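Local coordinates for uncharacterized protein (Staphylococcus aureus subsp. aureus, PDB 4H0A) that is of unknown function but belongs to the CAP family of cysteine-rich secretory proteins, with an alpha-beta-alpha CAP domain and a CAP-associated N-terminal region, at residues Ala256-Leu261 and Lys269-Asn274; Ile234-Leu239 and Gly308-Arg313. One frame throughout, in Å; residues are numbered along the deposited sequence.

Interaction 1: Ala256-Leu261 and Lys269-Asn274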
loop_
_atom_site.group_PDB
_atom_site.type_symbol
_atom_site.label_atom_id
_atom_site.label_comp_id
_atom_site.label_asym_id
_atom_site.label_seq_id
_atom_site.Cartn_x
_atom_site.Cartn_y
_atom_site.Cartn_z
ATOM N N ALA A 256 -9.275 -21.615 14.521
ATOM C CA ALA A 256 -10.462 -20.853 14.109
ATOM C C ALA A 256 -10.561 -20.771 12.576
ATOM O O ALA A 256 -11.669 -20.785 12.047
ATOM C CB ALA A 256 -10.430 -19.450 14.699
ATOM N N LEU A 257 -9.413 -20.695 11.869
ATOM C CA LEU A 257 -9.385 -20.635 10.401
ATOM C C LEU A 257 -9.704 -22.006 9.798
ATOM O O LEU A 257 -10.595 -22.109 8.956
ATOM C CB LEU A 257 -8.011 -20.141 9.905
ATOM C CG LEU A 257 -7.773 -20.128 8.386
ATOM C CD1 LEU A 257 -8.824 -19.322 7.670
ATOM C CD2 LEU A 257 -6.400 -19.598 8.067
ATOM N N ARG A 258 -8.968 -23.050 10.211
ATOM C CA ARG A 258 -9.190 -24.411 9.701
ATOM C C ARG A 258 -10.565 -24.957 10.119
ATOM O O ARG A 258 -11.139 -25.755 9.385
ATOM C CB ARG A 258 -8.072 -25.362 10.138
ATOM C CG ARG A 258 -6.812 -25.146 9.319
ATOM C CD ARG A 258 -5.634 -25.953 9.817
ATOM N NE ARG A 258 -4.522 -25.912 8.866
ATOM C CZ ARG A 258 -3.345 -26.508 9.042
ATOM N NH1 ARG A 258 -3.101 -27.207 10.148
ATOM N NH2 ARG A 258 -2.401 -26.411 8.116
ATOM N N GLY A 259 -11.082 -24.502 11.260
ATOM C CA GLY A 259 -12.409 -24.871 11.735
ATOM C C GLY A 259 -13.508 -24.218 10.922
ATOM O O GLY A 259 -14.511 -24.864 10.616
ATOM N N GLN A 260 -13.325 -22.929 10.558
ATOM C CA GLN A 260 -14.296 -22.198 9.744
ATOM C C GLN A 260 -14.318 -22.729 8.302
ATOM O O GLN A 260 -15.384 -22.735 7.693
ATOM C CB GLN A 260 -14.031 -20.682 9.756
ATOM C CG GLN A 260 -14.607 -19.976 10.976
ATOM C CD GLN A 260 -14.286 -18.495 10.981
ATOM O OE1 GLN A 260 -13.266 -18.059 11.525
ATOM N NE2 GLN A 260 -15.133 -17.683 10.359
ATOM N N LEU A 261 -13.170 -23.179 7.756
ATOM C CA LEU A 261 -13.127 -23.732 6.394
ATOM C C LEU A 261 -13.895 -25.053 6.320
ATOM O O LEU A 261 -14.664 -25.257 5.381
ATOM C CB LEU A 261 -11.684 -23.940 5.911
ATOM C CG LEU A 261 -10.923 -22.663 5.572
ATOM C CD1 LEU A 261 -9.429 -22.892 5.623
ATOM C CD2 LEU A 261 -11.305 -22.142 4.204
ATOM N N LYS A 269 -6.034 -27.854 0.023
ATOM C CA LYS A 269 -4.830 -28.611 0.381
ATOM C C LYS A 269 -4.114 -27.890 1.523
ATOM O O LYS A 269 -3.788 -28.513 2.533
ATOM C CB LYS A 269 -3.899 -28.790 -0.827
ATOM C CG LYS A 269 -4.476 -29.711 -1.894
ATOM C CD LYS A 269 -3.467 -30.058 -3.000
ATOM C CE LYS A 269 -3.780 -29.400 -4.320
ATOM N NZ LYS A 269 -2.886 -29.877 -5.405
ATOM N N THR A 270 -3.879 -26.575 1.366
ATOM C CA THR A 270 -3.230 -25.744 2.385
ATOM C C THR A 270 -3.901 -24.375 2.472
ATOM O O THR A 270 -4.617 -23.956 1.555
ATOM C CB THR A 270 -1.730 -25.586 2.107
ATOM O OG1 THR A 270 -1.543 -25.016 0.812
ATOM C CG2 THR A 270 -0.964 -26.903 2.232
ATOM N N THR A 271 -3.673 -23.692 3.600
ATOM C CA THR A 271 -4.237 -22.370 3.862
ATOM C C THR A 271 -3.364 -21.585 4.843
ATOM O O THR A 271 -2.636 -22.172 5.644
ATOM C CB THR A 271 -5.669 -22.504 4.412
ATOM O OG1 THR A 271 -6.311 -21.226 4.364
ATOM C CG2 THR A 271 -5.710 -23.067 5.837
ATOM N N ALA A 272 -3.480 -20.260 4.802
ATOM C CA ALA A 272 -2.752 -19.368 5.705
ATOM C C ALA A 272 -3.449 -18.024 5.764
ATOM O O ALA A 272 -4.408 -17.803 5.022
ATOM C CB ALA A 272 -1.316 -19.208 5.242
ATOM N N GLN A 273 -2.991 -17.130 6.649
ATOM C CA GLN A 273 -3.626 -15.832 6.822
ATOM C C GLN A 273 -2.623 -14.749 7.183
ATOM O O GLN A 273 -1.768 -14.967 8.037
ATOM C CB GLN A 273 -4.680 -15.939 7.932
ATOM C CG GLN A 273 -5.492 -14.670 8.175
ATOM C CD GLN A 273 -6.507 -14.834 9.280
ATOM O OE1 GLN A 273 -6.591 -15.870 9.953
ATOM N NE2 GLN A 273 -7.286 -13.791 9.506
ATOM N N ASN A 274 -2.777 -13.568 6.569
ATOM C CA ASN A 274 -1.985 -12.385 6.872
ATOM C C ASN A 274 -2.913 -11.386 7.506
ATOM O O ASN A 274 -4.034 -11.215 7.021
ATOM C CB ASN A 274 -1.332 -11.812 5.616
ATOM C CG ASN A 274 -0.089 -12.532 5.181
ATOM O OD1 ASN A 274 0.308 -13.528 5.769
ATOM N ND2 ASN A 274 0.532 -12.068 4.111
#

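Interaction 2: Ile234-Leu239 and Gly308-Arg313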
loop_
_atom_site.group_PDB
_atom_site.type_symbol
_atom_site.label_atom_id
_atom_site.label_comp_id
_atom_site.label_asym_id
_atom_site.label_seq_id
_atom_site.Cartn_x
_atom_site.Cartn_y
_atom_site.Cartn_z
ATOM N N ILE A 234 -15.489 -15.860 5.487
ATOM C CA ILE A 234 -14.775 -16.411 6.640
ATOM C C ILE A 234 -13.876 -15.310 7.243
ATOM O O ILE A 234 -13.871 -15.140 8.455
ATOM C CB ILE A 234 -13.963 -17.681 6.247
ATOM C CG1 ILE A 234 -14.917 -18.864 5.966
ATOM C CG2 ILE A 234 -12.941 -18.051 7.339
ATOM C CD1 ILE A 234 -14.305 -20.010 5.145
ATOM N N ALA A 235 -13.146 -14.556 6.394
ATOM C CA ALA A 235 -12.266 -13.467 6.847
ATOM C C ALA A 235 -13.033 -12.396 7.613
ATOM O O ALA A 235 -12.560 -11.927 8.647
ATOM C CB ALA A 235 -11.563 -12.823 5.658
ATOM N N SER A 236 -14.219 -12.024 7.114
ATOM C CA SER A 236 -15.067 -11.029 7.757
ATOM C C SER A 236 -15.567 -11.525 9.119
ATOM O O SER A 236 -15.501 -10.766 10.084
ATOM C CB SER A 236 -16.241 -10.664 6.851
ATOM O OG SER A 236 -17.103 -9.734 7.479
ATOM N N ASN A 237 -16.051 -12.783 9.204
ATOM C CA ASN A 237 -16.502 -13.362 10.481
ATOM C C ASN A 237 -15.356 -13.531 11.438
ATOM O O ASN A 237 -15.517 -13.257 12.629
ATOM C CB ASN A 237 -17.179 -14.729 10.285
ATOM C CG ASN A 237 -18.633 -14.635 9.950
ATOM O OD1 ASN A 237 -19.288 -13.630 10.221
ATOM N ND2 ASN A 237 -19.186 -15.680 9.365
ATOM N N ASN A 238 -14.200 -13.980 10.937
ATOM C CA ASN A 238 -13.021 -14.176 11.781
ATOM C C ASN A 238 -12.578 -12.838 12.354
ATOM O O ASN A 238 -12.275 -12.746 13.540
ATOM C CB ASN A 238 -11.881 -14.834 10.987
ATOM C CG ASN A 238 -10.746 -15.360 11.816
ATOM O OD1 ASN A 238 -10.832 -15.496 13.042
ATOM N ND2 ASN A 238 -9.666 -15.724 11.147
ATOM N N LEU A 239 -12.634 -11.790 11.538
ATOM C CA LEU A 239 -12.240 -10.462 11.983
ATOM C C LEU A 239 -13.232 -9.884 12.981
ATOM O O LEU A 239 -12.823 -9.334 14.003
ATOM C CB LEU A 239 -12.111 -9.526 10.779
ATOM C CG LEU A 239 -11.375 -8.230 11.008
ATOM C CD1 LEU A 239 -10.026 -8.487 11.661
ATOM C CD2 LEU A 239 -11.165 -7.506 9.691
ATOM N N GLY A 308 -9.244 -14.373 -0.119
ATOM C CA GLY A 308 -10.437 -13.669 0.329
ATOM C C GLY A 308 -10.093 -12.937 1.599
ATOM O O GLY A 308 -9.364 -13.472 2.430
ATOM N N GLY A 309 -10.545 -11.707 1.727
ATOM C CA GLY A 309 -10.188 -10.926 2.897
ATOM C C GLY A 309 -11.277 -10.016 3.384
ATOM O O GLY A 309 -12.424 -10.095 2.945
ATOM N N ASP A 310 -10.909 -9.168 4.331
ATOM C CA ASP A 310 -11.802 -8.159 4.868
ATOM C C ASP A 310 -10.991 -6.994 5.403
ATOM O O ASP A 310 -9.850 -7.172 5.815
ATOM C CB ASP A 310 -12.697 -8.733 5.977
ATOM C CG ASP A 310 -13.838 -7.799 6.367
ATOM O OD1 ASP A 310 -14.381 -7.111 5.475
ATOM O OD2 ASP A 310 -14.184 -7.758 7.551
ATOM N N VAL A 311 -11.567 -5.797 5.324
ATOM C CA VAL A 311 -10.990 -4.577 5.878
ATOM C C VAL A 311 -12.069 -3.906 6.706
ATOM O O VAL A 311 -13.109 -3.575 6.150
ATOM C CB VAL A 311 -10.447 -3.622 4.778
ATOM C CG1 VAL A 311 -9.903 -2.326 5.398
ATOM C CG2 VAL A 311 -9.388 -4.315 3.928
HETATM N N MSE A 312 -11.869 -3.729 8.013
HETATM C CA MSE A 312 -12.835 -2.970 8.803
HETATM C C MSE A 312 -12.094 -2.144 9.818
HETATM O O MSE A 312 -11.397 -2.684 10.680
HETATM C CB MSE A 312 -13.963 -3.790 9.454
HETATM C CG MSE A 312 -13.596 -5.172 9.898
HETATM SE SE MSE A 312 -15.094 -5.994 10.892
HETATM C CE MSE A 312 -16.506 -5.889 9.501
ATOM N N ARG A 313 -12.224 -0.807 9.655
ATOM C CA ARG A 313 -11.636 0.237 10.483
ATOM C C ARG A 313 -10.103 0.112 10.442
ATOM O O ARG A 313 -9.524 0.294 9.362
ATOM C CB ARG A 313 -12.220 0.226 11.919
#

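Interaction 1: Ala256-Leu261 and Lys269-Asn274
Leu257 holds CG anti to the backbone N (chi1 175°), and Thr271 sets OG1 anti to its own N (chi1 -167°). The CD2 methyl of Leu257, one bond beyond CG, meets Thr271 tip to tip, between helix 254-263 and strand 270-277. Leu257 CD2 lies 4.0 Å from Thr271 OG1. The same methyl stands 4.0 Å from Gln273 CB, where the leucine and the glutamine cross obliquely. One methyl therefore touches two residues that lie two apart on the strand and both turn toward the helix.

One helical turn later, Leu261 also meets Thr271 tip to tip. Its CD1 comes to 3.7 Å from Thr271 CG2 and 3.8 Å from Thr271 OG1. The threonine is thus shared by two leucines of one helix face. At the solvent-exposed margin, Arg258 lays its aliphatic CG 4.2 Å from Thr271 CG2. That methyl also lies at the edge of the guanidinium, near its plane.

The axes of residues 256-261 and 270-274 approach to 9.5 Å, with 127° between their directions. The helix lies on one face of the central sheet of the CAP domain. On the neighbouring strand 315-322, Ile319 touches both Leu257 and Thr271. Leu231 of helix 229-242 packs on Leu261.

No hydrogen bond joins the two segments. Two buried polar groups look elsewhere: Thr271 OG1 bonds to Phe320 O, and Gln273 NE2 bonds to Ser317 OG. The threonine hydroxyl is spent on the sheet, yet it still packs against both leucine methyls. The contact between helix and strand is consequently one of van der Waals packing, with the threonine hydroxyl and the glutamine NE2 bonded to strand 315-322.

Interaction 2: Ile234-Leu239 and Gly308-Arg313
Ala235 meets the strand first, pressing CB against the backbone of Gly309. CB lies 3.6 Å from Gly309 CA and 4.0 Å from Gly308 O. The CA atoms of Ala235 and Gly309 are 5.1 Å apart, so helix 229-242 sits close on strand 306-312. The small residues on both sides suit this approach; the axes of residues 234-239 and 308-312 come within 6.5 Å.

Ser236 follows and packs against the carboxylate of Asp310. Asp310 keeps CG anti to its backbone N (chi1 -168°), and its OD2 lies 3.4 Å from Ser236 CA. Ser236 OG stands 3.5 Å from the same OD2, but the two make no hydrogen bond.

One turn beyond Ala235, Leu239 reaches the end of the strand. Its CD2 is 3.7 Å from Asp310 OD2 and 3.4 Å from CG of selenomethionine Met312. The second distance is tight for two carbons. The side chains of Leu239 and Met312 run antiparallel, side by side.

Around the contact, Ile319 of strand 315-322 touches Ala235, and Tyr210 OH of helix 201-219 hydrogen-bonds Gly309 N. This is helix-on-sheet packing within the CAP domain. No hydrogen bond or salt bridge ties the two segments, so their close approach rests on the fit of Ala235 CB over Gly309 and of Leu239 against Met312.

From the N terminus, the chain runs through helix 229-242, whose residues 234-239 open interaction 2. Helix 254-263 comes next, and strand 270-277 returns against it; interaction 1 closes this short loop, with seven residues between its segments. The chain then passes through helices 282-290 and 293-299. Strand 306-312 closes the larger loop of interaction 2, in which interaction 1 is nested. The two centres lie about 13 Å apart. Asn238 touches both Gln260 and Gln273, bringing the contacts together. Strand 315-322 lies between the two contacted strands, which puts both contacts on one sheet of the CAP domain; helices 229-242 and 254-263 pack on it in turn.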